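Cohesin (Archaeoglobus fulgidus, PDB 2XDH) forms the cohesin domain of a longer archaeal protein that is not part of a cellulosome and, as in its family, probably binds dockerin modules. Local coordinates at residues Ser9-Gln14 and Arg150-Glu155; Val30-Leu35 and Glu131-Asp136; Asn41-Glu46 and Val87-Thr92; Ala124-Gly129 and Thr144-Phe149. One frame throughout, in Å; residues are numbered along the deposited sequence.

Interaction 1: residues Ser9-Gln14 and Arg150-Glu155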
# COMPACT_ATOMS: atom_id res chain seq x y z
N SER A 9 -20.16 -13.09 17.00
CA SER A 9 -21.39 -13.23 17.78
C SER A 9 -21.77 -14.71 17.86
O SER A 9 -21.38 -15.50 17.00
CB SER A 9 -22.53 -12.43 17.14
OG SER A 9 -22.25 -11.04 17.20
N ALA A 10 -22.52 -15.08 18.90
CA ALA A 10 -22.85 -16.49 19.10
C ALA A 10 -24.05 -16.66 19.99
O ALA A 10 -24.49 -15.73 20.68
CB ALA A 10 -21.64 -17.25 19.68
N GLU A 11 -24.60 -17.87 19.96
CA GLU A 11 -25.69 -18.23 20.84
C GLU A 11 -25.56 -19.71 21.18
O GLU A 11 -25.17 -20.51 20.33
CB GLU A 11 -27.03 -17.95 20.17
CG GLU A 11 -27.25 -18.76 18.91
CD GLU A 11 -28.46 -18.27 18.12
OE1 GLU A 11 -28.46 -17.10 17.70
OE2 GLU A 11 -29.41 -19.06 17.92
N ALA A 12 -25.90 -20.07 22.41
CA ALA A 12 -25.79 -21.46 22.87
C ALA A 12 -26.50 -21.62 24.21
O ALA A 12 -26.74 -20.64 24.90
CB ALA A 12 -24.34 -21.84 22.98
N PRO A 13 -26.83 -22.88 24.58
CA PRO A 13 -27.53 -23.14 25.84
C PRO A 13 -26.55 -23.19 27.00
O PRO A 13 -25.35 -23.27 26.78
CB PRO A 13 -28.12 -24.55 25.63
CG PRO A 13 -27.75 -24.96 24.22
CD PRO A 13 -26.58 -24.12 23.83
N GLN A 14 -27.07 -23.14 28.22
CA GLN A 14 -26.25 -23.32 29.40
C GLN A 14 -25.53 -24.66 29.31
O GLN A 14 -26.10 -25.65 28.84
CB GLN A 14 -27.10 -23.27 30.67
CG GLN A 14 -27.95 -22.02 30.82
CD GLN A 14 -29.26 -22.09 30.03
OE1 GLN A 14 -29.50 -23.04 29.29
NE2 GLN A 14 -30.10 -21.08 30.20
N ARG A 150 -26.07 -14.58 23.06
CA ARG A 150 -27.36 -14.89 23.67
C ARG A 150 -27.45 -16.35 24.12
O ARG A 150 -27.00 -17.25 23.43
CB ARG A 150 -28.52 -14.62 22.69
CG ARG A 150 -28.88 -13.16 22.51
CD ARG A 150 -30.37 -12.99 22.25
NE ARG A 150 -30.85 -13.85 21.17
CZ ARG A 150 -31.88 -14.69 21.28
NH1 ARG A 150 -32.54 -14.77 22.43
NH2 ARG A 150 -32.26 -15.44 20.25
N ILE A 151 -28.06 -16.57 25.28
CA ILE A 151 -28.36 -17.94 25.68
C ILE A 151 -29.60 -18.41 24.94
O ILE A 151 -30.62 -17.72 24.92
CB ILE A 151 -28.57 -18.06 27.18
CG1 ILE A 151 -27.34 -17.54 27.93
CG2 ILE A 151 -28.85 -19.51 27.57
CD1 ILE A 151 -27.49 -17.65 29.41
N VAL A 152 -29.51 -19.59 24.34
CA VAL A 152 -30.51 -20.07 23.39
C VAL A 152 -30.74 -21.58 23.60
O VAL A 152 -29.91 -22.25 24.21
CB VAL A 152 -30.01 -19.77 21.95
CG1 VAL A 152 -30.10 -20.98 21.05
CG2 VAL A 152 -30.75 -18.56 21.37
N SER A 153 -31.86 -22.11 23.11
CA SER A 153 -32.16 -23.53 23.25
C SER A 153 -31.65 -24.32 22.05
O SER A 153 -30.56 -24.06 21.55
CB SER A 153 -33.66 -23.74 23.37
OG SER A 153 -34.30 -23.50 22.13
N GLN A 154 -32.46 -25.28 21.60
CA GLN A 154 -32.18 -26.01 20.36
C GLN A 154 -32.32 -25.11 19.14
O GLN A 154 -32.46 -25.59 18.01
CB GLN A 154 -33.13 -27.20 20.21
CG GLN A 154 -32.92 -28.32 21.21
CD GLN A 154 -33.77 -29.54 20.89
OE1 GLN A 154 -33.80 -30.51 21.64
NE2 GLN A 154 -34.46 -29.50 19.75
N GLU A 155 -32.30 -23.79 19.35
CA GLU A 155 -32.32 -22.87 18.23
C GLU A 155 -31.00 -22.98 17.45
O GLU A 155 -30.56 -22.03 16.81
CB GLU A 155 -32.56 -21.43 18.70
CG GLU A 155 -32.87 -20.45 17.57
CD GLU A 155 -33.18 -19.06 18.08
OE1 GLU A 155 -33.72 -18.93 19.20
OE2 GLU A 155 -32.87 -18.08 17.36
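Glu11 and Ala12 pair in parallel with Arg150 and Ile151, a surface contact that joins the first and last strands of the cohesin jelly roll and so brings the two ends of the domain together. Three backbone bonds make the ladder: Arg150 N to Ala10 O, Ala12 N to Arg150 O, and Val152 N to Ala12 O at 3.0 Å. On the outer side Glu11 has CG between its backbone N and carbonyl carbon (chi1 62°), and the extended chain beyond lies across Val152, OE2 being 3.7 Å from both CG1 and CG2. The same OE2 comes within 3.6 Å of Glu155 OE2, the two carboxylate planes perpendicular. If both are ionised they would repel; Arg150, whose NH2 makes a long salt bridge of 3.9 Å to Glu155 OE1, probably offsets this. An alanine in place of Glu11 would probably leave the Val152 methyls without the chain and carboxylate that lie across them. On the other face Ala12 and Ile151 pack on Val91, and Gln14, bent at chi2, crosses Ile151 with NE2 3.3 Å from CG2. The ladder stops at Pro13, whose N lies 3.2 Å from Val152 O but has no hydrogen to give.

Interaction 2: residues Val30-Leu35 and Glu131-Asp136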
# COMPACT_ATOMS: atom_id res chain seq x y z
N VAL A 30 0.03 -4.82 9.60
CA VAL A 30 -0.01 -4.59 11.04
C VAL A 30 1.09 -5.36 11.72
O VAL A 30 1.27 -6.55 11.47
CB VAL A 30 -1.38 -4.99 11.61
CG1 VAL A 30 -1.39 -4.94 13.14
CG2 VAL A 30 -2.47 -4.09 11.02
N GLY A 31 1.82 -4.69 12.61
CA GLY A 31 2.92 -5.32 13.31
C GLY A 31 2.66 -5.60 14.78
O GLY A 31 3.25 -6.52 15.35
N SER A 32 1.81 -4.81 15.41
CA SER A 32 1.49 -5.13 16.79
C SER A 32 0.07 -4.70 17.12
O SER A 32 -0.42 -3.69 16.64
CB SER A 32 2.48 -4.50 17.76
OG SER A 32 2.33 -3.11 17.77
N ILE A 33 -0.57 -5.49 17.97
CA ILE A 33 -1.94 -5.21 18.38
C ILE A 33 -2.03 -5.50 19.86
O ILE A 33 -1.60 -6.57 20.31
CB ILE A 33 -2.91 -6.18 17.68
CG1 ILE A 33 -2.85 -6.03 16.16
CG2 ILE A 33 -4.34 -5.98 18.20
CD1 ILE A 33 -3.72 -7.03 15.43
N ASN A 34 -2.54 -4.54 20.63
CA ASN A 34 -2.97 -4.84 21.98
C ASN A 34 -4.41 -4.45 22.09
O ASN A 34 -4.80 -3.39 21.62
CB ASN A 34 -2.15 -4.09 23.03
CG ASN A 34 -0.81 -4.72 23.25
OD1 ASN A 34 -0.58 -5.38 24.26
ND2 ASN A 34 0.09 -4.55 22.29
N LEU A 35 -5.21 -5.31 22.70
CA LEU A 35 -6.61 -5.00 22.89
C LEU A 35 -7.17 -5.70 24.11
O LEU A 35 -6.50 -6.56 24.70
CB LEU A 35 -7.42 -5.36 21.64
CG LEU A 35 -7.41 -6.82 21.16
CD1 LEU A 35 -8.35 -7.69 22.01
CD2 LEU A 35 -7.84 -6.88 19.71
N GLU A 131 -4.64 -0.71 20.87
CA GLU A 131 -3.41 -0.04 20.49
C GLU A 131 -2.85 -0.81 19.30
O GLU A 131 -2.52 -1.98 19.43
CB GLU A 131 -2.43 -0.05 21.66
CG GLU A 131 -3.05 0.49 22.95
CD GLU A 131 -2.10 0.41 24.13
OE1 GLU A 131 -1.16 -0.41 24.10
OE2 GLU A 131 -2.29 1.17 25.10
N ILE A 132 -2.77 -0.17 18.14
CA ILE A 132 -2.36 -0.93 16.97
C ILE A 132 -1.39 -0.13 16.12
O ILE A 132 -1.59 1.07 15.92
CB ILE A 132 -3.61 -1.38 16.18
CG1 ILE A 132 -3.24 -2.06 14.87
CG2 ILE A 132 -4.52 -0.19 15.95
CD1 ILE A 132 -4.43 -2.71 14.20
N TYR A 133 -0.32 -0.78 15.66
CA TYR A 133 0.74 -0.13 14.88
C TYR A 133 1.14 -0.98 13.68
O TYR A 133 1.08 -2.21 13.75
CB TYR A 133 1.99 0.07 15.75
CG TYR A 133 1.75 0.98 16.93
CD1 TYR A 133 1.96 2.35 16.83
CD2 TYR A 133 1.31 0.47 18.14
CE1 TYR A 133 1.73 3.19 17.90
CE2 TYR A 133 1.08 1.30 19.23
CZ TYR A 133 1.29 2.66 19.10
OH TYR A 133 1.08 3.50 20.17
N ASP A 134 1.55 -0.36 12.59
CA ASP A 134 2.05 -1.16 11.47
C ASP A 134 3.50 -1.55 11.72
O ASP A 134 4.07 -1.18 12.75
CB ASP A 134 1.85 -0.44 10.12
CG ASP A 134 2.71 0.80 9.98
OD1 ASP A 134 3.66 0.95 10.78
OD2 ASP A 134 2.45 1.61 9.05
N ILE A 135 4.11 -2.29 10.80
CA ILE A 135 5.44 -2.82 11.03
C ILE A 135 6.49 -1.72 11.03
O ILE A 135 7.63 -1.97 11.40
CB ILE A 135 5.81 -3.89 9.99
CG1 ILE A 135 5.65 -3.33 8.58
CG2 ILE A 135 4.98 -5.17 10.19
CD1 ILE A 135 6.10 -4.29 7.48
N ASP A 136 6.11 -0.50 10.62
CA ASP A 136 7.04 0.63 10.63
C ASP A 136 6.84 1.51 11.85
O ASP A 136 7.42 2.59 11.95
CB ASP A 136 6.91 1.47 9.35
CG ASP A 136 7.23 0.66 8.09
OD1 ASP A 136 8.24 -0.08 8.11
OD2 ASP A 136 6.47 0.73 7.10
O HOH W 1 0.21 -2.65 19.97
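A classic beta bulge, Gly31 and Ser32 facing Tyr133, interrupts the antiparallel pairing of strands 17-38 and 123-134 in the cohesin beta sandwich. Tyr133 O accepts from both Gly31 N, at 2.8 Å, and Ser32 N, and the register shifts by one residue there. Beyond the bulge the ladder is regular, with Tyr133 N bonded to Ser32 O and a reciprocal pair between Asn34 and Glu131. Gly31 has no CB, which would run into Ile135 CA; Ile135 CG2 lies 3.7 Å from Gly31 CA. On the buried face Ile132 has CG1 anti to its backbone N (chi1 174°), 3.8 Å from Val30 CG1, while CD1 touches both Val30 methyls and Ile33 lies alongside, pointing the same way. An alanine in place of Ile132 would probably open a gap beside Val30 and Ile33, freeing the Val30 methyls to shift. At the strand's end, Asp134 OD1 takes Asp136 N from above the carboxylate plane in an Asx turn, and also takes Asn138 N. The turn presents Asp136, a magnesium ligand of this protein, although the model has no magnesium bound by this chain; its OD2 lies close to Asp136 OD2 of two neighbouring subunits. On the face of Ser32, Asn34 and Tyr133 one water links the strands, accepting from Asn34 ND2 at 3.0 Å, donating to Glu131 O at 2.9 Å and lying 3.1 Å from Ser32 OG.

Interaction 3: residues Asn41-Glu46 and Val87-Thr92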
# COMPACT_ATOMS: atom_id res chain seq x y z
N ASN A 41 -21.03 -11.96 32.24
CA ASN A 41 -20.98 -12.88 33.38
C ASN A 41 -21.48 -14.28 33.06
O ASN A 41 -21.11 -15.24 33.73
CB ASN A 41 -21.81 -12.34 34.55
CG ASN A 41 -21.11 -11.24 35.30
OD1 ASN A 41 -19.88 -11.21 35.38
ND2 ASN A 41 -21.88 -10.31 35.86
N VAL A 42 -22.33 -14.39 32.05
CA VAL A 42 -22.87 -15.69 31.66
C VAL A 42 -21.84 -16.55 30.95
O VAL A 42 -22.07 -17.73 30.70
CB VAL A 42 -24.13 -15.56 30.78
CG1 VAL A 42 -25.28 -14.99 31.59
CG2 VAL A 42 -23.84 -14.70 29.56
N LEU A 43 -20.70 -15.95 30.60
CA LEU A 43 -19.63 -16.68 29.95
C LEU A 43 -18.41 -16.87 30.85
O LEU A 43 -18.11 -16.05 31.72
CB LEU A 43 -19.21 -16.00 28.64
CG LEU A 43 -20.27 -15.94 27.54
CD1 LEU A 43 -19.66 -15.36 26.26
CD2 LEU A 43 -20.85 -17.31 27.25
N GLU A 44 -17.71 -17.98 30.64
CA GLU A 44 -16.50 -18.26 31.38
C GLU A 44 -15.43 -18.72 30.41
O GLU A 44 -15.68 -19.59 29.58
CB GLU A 44 -16.76 -19.36 32.41
CG GLU A 44 -15.52 -20.10 32.82
CD GLU A 44 -15.79 -21.05 33.95
OE1 GLU A 44 -16.82 -20.86 34.62
OE2 GLU A 44 -14.97 -21.97 34.16
N VAL A 45 -14.25 -18.12 30.50
CA VAL A 45 -13.18 -18.40 29.55
C VAL A 45 -12.50 -19.73 29.85
O VAL A 45 -12.03 -19.94 30.97
CB VAL A 45 -12.14 -17.26 29.53
CG1 VAL A 45 -10.92 -17.65 28.69
CG2 VAL A 45 -12.77 -15.97 29.01
N GLU A 46 -12.45 -20.61 28.86
CA GLU A 46 -11.78 -21.91 28.99
C GLU A 46 -10.41 -21.91 28.29
O GLU A 46 -9.47 -22.56 28.73
CB GLU A 46 -12.65 -23.04 28.44
CG GLU A 46 -14.04 -23.16 29.06
CD GLU A 46 -14.04 -23.86 30.42
OE1 GLU A 46 -14.99 -23.63 31.19
OE2 GLU A 46 -13.11 -24.65 30.70
N VAL A 87 -11.72 -17.34 21.21
CA VAL A 87 -11.90 -17.59 22.63
C VAL A 87 -12.86 -18.75 22.81
O VAL A 87 -13.95 -18.78 22.25
CB VAL A 87 -12.39 -16.33 23.40
CG1 VAL A 87 -12.52 -16.63 24.88
CG2 VAL A 87 -11.42 -15.17 23.20
N LYS A 88 -12.44 -19.75 23.58
CA LYS A 88 -13.33 -20.84 23.92
C LYS A 88 -14.02 -20.47 25.22
O LYS A 88 -13.36 -20.27 26.25
CB LYS A 88 -12.56 -22.16 24.06
CG LYS A 88 -13.48 -23.36 24.25
CD LYS A 88 -12.69 -24.66 24.32
CE LYS A 88 -13.61 -25.86 24.12
NZ LYS A 88 -14.38 -25.73 22.84
N PHE A 89 -15.34 -20.34 25.17
CA PHE A 89 -16.13 -19.99 26.34
C PHE A 89 -16.98 -21.18 26.74
O PHE A 89 -17.28 -22.05 25.93
CB PHE A 89 -17.11 -18.86 26.03
CG PHE A 89 -16.48 -17.50 25.91
CD1 PHE A 89 -15.94 -16.87 27.01
CD2 PHE A 89 -16.49 -16.83 24.69
CE1 PHE A 89 -15.40 -15.60 26.91
CE2 PHE A 89 -15.95 -15.58 24.57
CZ PHE A 89 -15.40 -14.95 25.68
N ARG A 90 -17.37 -21.21 28.00
CA ARG A 90 -18.37 -22.15 28.46
C ARG A 90 -19.54 -21.32 28.93
O ARG A 90 -19.35 -20.33 29.64
CB ARG A 90 -17.84 -23.01 29.60
CG ARG A 90 -18.93 -23.71 30.38
CD ARG A 90 -18.56 -25.14 30.66
NE ARG A 90 -19.52 -25.77 31.57
CZ ARG A 90 -19.33 -26.96 32.13
NH1 ARG A 90 -18.22 -27.64 31.87
NH2 ARG A 90 -20.25 -27.46 32.94
N VAL A 91 -20.73 -21.71 28.52
CA VAL A 91 -21.93 -20.97 28.91
C VAL A 91 -22.39 -21.45 30.28
O VAL A 91 -22.87 -22.57 30.44
CB VAL A 91 -23.06 -21.17 27.87
CG1 VAL A 91 -24.27 -20.32 28.23
CG2 VAL A 91 -22.55 -20.85 26.48
N THR A 92 -22.24 -20.58 31.28
CA THR A 92 -22.57 -20.92 32.65
C THR A 92 -24.06 -20.72 32.94
O THR A 92 -24.56 -19.60 32.91
CB THR A 92 -21.75 -20.08 33.64
OG1 THR A 92 -22.14 -18.71 33.54
CG2 THR A 92 -20.28 -20.20 33.31
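Leu43 and Val45 pack against Phe89 on the tightly packed face of this antiparallel strand pair, while Glu44, Glu46, Arg90 and Thr92 line its solvent side. Leu43 CD1 sits over the centre of the Phe89 ring in a CH-pi contact, 3.8 Å from the centroid and 12° off the normal. Val87 CG1 lies 3.4 Å above the plane of the opposite face, offset toward the rim. Val45 CG2, anti to its own carbonyl carbon, adds a close approach of 3.4 Å to Phe89 CE1, so the ring is held from several directions. On the solvent side aliphatic parts of polar side chains touch, and the charged ends do not meet. Glu46, bent at chi2, lays OE1 3.3 Å from Arg90 CB, yet the guanidinium leads away and NE stays 5.0 Å from that oxygen. Thr92 CG2 rests 3.7 Å from Glu44 CB, and its OG1 adds a weak bond to Val42 O beside the firmer one from Thr92 N. Strand 82-91 runs between strands 43-50 and 17-38 in the jelly-roll sandwich, Val87 and Phe89 bonding through the backbone to Val20 and Ile18, while Val42, Leu43 and Val91 reach Phe149 of strand 142-151.

Interaction 4: residues Ala124-Gly129 and Thr144-Phe149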
# COMPACT_ATOMS: atom_id res chain seq x y z
N ALA A 124 -22.97 -8.16 25.42
CA ALA A 124 -21.95 -7.60 24.53
C ALA A 124 -20.64 -8.32 24.71
O ALA A 124 -20.27 -8.66 25.84
CB ALA A 124 -21.77 -6.11 24.82
N LEU A 125 -19.95 -8.57 23.60
CA LEU A 125 -18.55 -8.95 23.64
C LEU A 125 -17.85 -7.72 23.11
O LEU A 125 -17.86 -7.48 21.90
CB LEU A 125 -18.29 -10.15 22.73
CG LEU A 125 -18.95 -11.44 23.26
CD1 LEU A 125 -19.16 -12.47 22.16
CD2 LEU A 125 -18.11 -12.02 24.39
N THR A 126 -17.29 -6.92 24.02
CA THR A 126 -16.80 -5.60 23.65
C THR A 126 -15.30 -5.55 23.44
O THR A 126 -14.53 -6.15 24.17
CB THR A 126 -17.18 -4.54 24.72
OG1 THR A 126 -16.40 -4.75 25.90
CG2 THR A 126 -18.65 -4.63 25.06
N LEU A 127 -14.89 -4.82 22.41
CA LEU A 127 -13.47 -4.58 22.13
C LEU A 127 -13.13 -3.16 22.56
O LEU A 127 -13.79 -2.20 22.16
CB LEU A 127 -13.23 -4.69 20.62
CG LEU A 127 -13.33 -6.12 20.07
CD1 LEU A 127 -13.46 -6.09 18.57
CD2 LEU A 127 -12.11 -6.96 20.52
N GLN A 128 -12.10 -3.01 23.38
CA GLN A 128 -11.66 -1.67 23.72
C GLN A 128 -10.19 -1.65 24.09
O GLN A 128 -9.50 -2.67 24.02
CB GLN A 128 -12.51 -1.09 24.86
CG GLN A 128 -12.41 -1.86 26.15
CD GLN A 128 -13.47 -2.93 26.28
OE1 GLN A 128 -14.57 -2.78 25.75
NE2 GLN A 128 -13.15 -4.01 26.97
N GLY A 129 -9.73 -0.47 24.48
CA GLY A 129 -8.33 -0.28 24.82
C GLY A 129 -7.40 -0.64 23.68
O GLY A 129 -6.28 -1.11 23.90
N THR A 144 -14.00 -0.50 15.27
CA THR A 144 -14.26 -1.74 15.99
C THR A 144 -15.73 -2.10 15.87
O THR A 144 -16.59 -1.21 15.74
CB THR A 144 -13.89 -1.62 17.47
OG1 THR A 144 -14.67 -0.59 18.07
CG2 THR A 144 -12.43 -1.25 17.61
N ILE A 145 -16.02 -3.39 15.91
CA ILE A 145 -17.38 -3.90 15.94
C ILE A 145 -17.50 -4.95 17.03
O ILE A 145 -16.79 -5.96 17.00
CB ILE A 145 -17.78 -4.49 14.59
CG1 ILE A 145 -17.66 -3.41 13.50
CG2 ILE A 145 -19.25 -5.01 14.62
CD1 ILE A 145 -18.16 -3.87 12.14
N ASN A 146 -18.38 -4.71 17.99
CA ASN A 146 -18.54 -5.62 19.12
C ASN A 146 -19.39 -6.83 18.76
O ASN A 146 -20.10 -6.82 17.76
CB ASN A 146 -19.11 -4.86 20.31
CG ASN A 146 -18.17 -3.78 20.78
OD1 ASN A 146 -16.95 -3.92 20.66
ND2 ASN A 146 -18.71 -2.70 21.33
N GLY A 147 -19.30 -7.88 19.57
CA GLY A 147 -20.03 -9.09 19.27
C GLY A 147 -21.23 -9.13 20.18
O GLY A 147 -21.32 -8.34 21.11
N THR A 148 -22.13 -10.06 19.91
CA THR A 148 -23.34 -10.19 20.73
C THR A 148 -23.51 -11.66 21.09
O THR A 148 -23.37 -12.54 20.23
CB THR A 148 -24.56 -9.71 19.94
OG1 THR A 148 -24.33 -8.37 19.50
CG2 THR A 148 -25.82 -9.78 20.80
N PHE A 149 -23.79 -11.95 22.35
CA PHE A 149 -24.02 -13.33 22.74
C PHE A 149 -25.36 -13.51 23.42
O PHE A 149 -25.74 -12.71 24.27
CB PHE A 149 -22.92 -13.85 23.66
CG PHE A 149 -23.29 -15.15 24.33
CD1 PHE A 149 -23.08 -16.34 23.68
CD2 PHE A 149 -23.91 -15.15 25.56
CE1 PHE A 149 -23.45 -17.54 24.26
CE2 PHE A 149 -24.28 -16.34 26.15
CZ PHE A 149 -24.05 -17.54 25.50
O HOH W 2 -15.83 -1.40 20.55
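Asn146 OD1 takes the backbone N-H of Leu127 in a short, nearly straight bond, 2.8 Å with an angle of 171° at the hydrogen. The donor stands above the plane of the amide. A chi1 of -63° puts Asn146 CG beside its own backbone N, 3.7 Å from Thr126 CA; Asn146 CB lies 3.3 Å from Leu125 O. A water holds the same oxygen OD1 from another direction: it donates to Asn146 OD1 and, at 2.7 Å, to Leu127 O, and accepts from Thr144 OG1. OD1 is thus gripped by two donors, and the water links both strands.

Next to this, Leu125 and Gly147 form a hydrogen-bonded antiparallel pair, Leu125 N to Gly147 O at 2.9 Å and Gly147 N to Leu125 O at 2.8 Å. Gly147 has no side chain, and Leu125 CB fits close over its CA, 4.0 Å away. The pair belongs to the beta hairpin of strands 123-134 and 142-151 in the cohesin sandwich. Strand 142-151 is broken at Asn146, where the side-chain oxygen serves Leu127 N in place of a backbone carbonyl. Leu127 CD1 covers Ile145 O at 3.7 Å beside the break.

Farther out, Leu127 packs on Ile5 and Ala7 of strand 3-12 and on Leu37 of strand 17-38, while Leu125 leans on Tyr39, Pro40 and Leu43. Phe149 reaches Ile18 and Val42. On the far edge of strand 142-151, Thr148 N is bonded to Ser9 OG, and Ile145 is joined through the backbone to Ile5 and Ala7.

Interactions 1 and 4 share strand 142-151, which pairs with strand 3-12 along one edge and strand 123-134 along the other; Ala10 N lies 3.0 Å from Thr148 O where they meet. Interaction 3 meets both, Pro13 O lying 3.3 Å from Val91 CB and Leu43 CD1 packing 4.1 Å from Leu125 CD2. Interaction 2 uses strand 123-134 further on and touches interaction 4 where Leu35 CD1 meets Leu127 CD2 at 4.1 Å. It lies on the opposite side of the chain's centre from interaction 1, about 33 Å between centres. The magnesium is at that end, about 7 Å from the Asp134 side chain; interactions 1, 3 and 4 lie away from it.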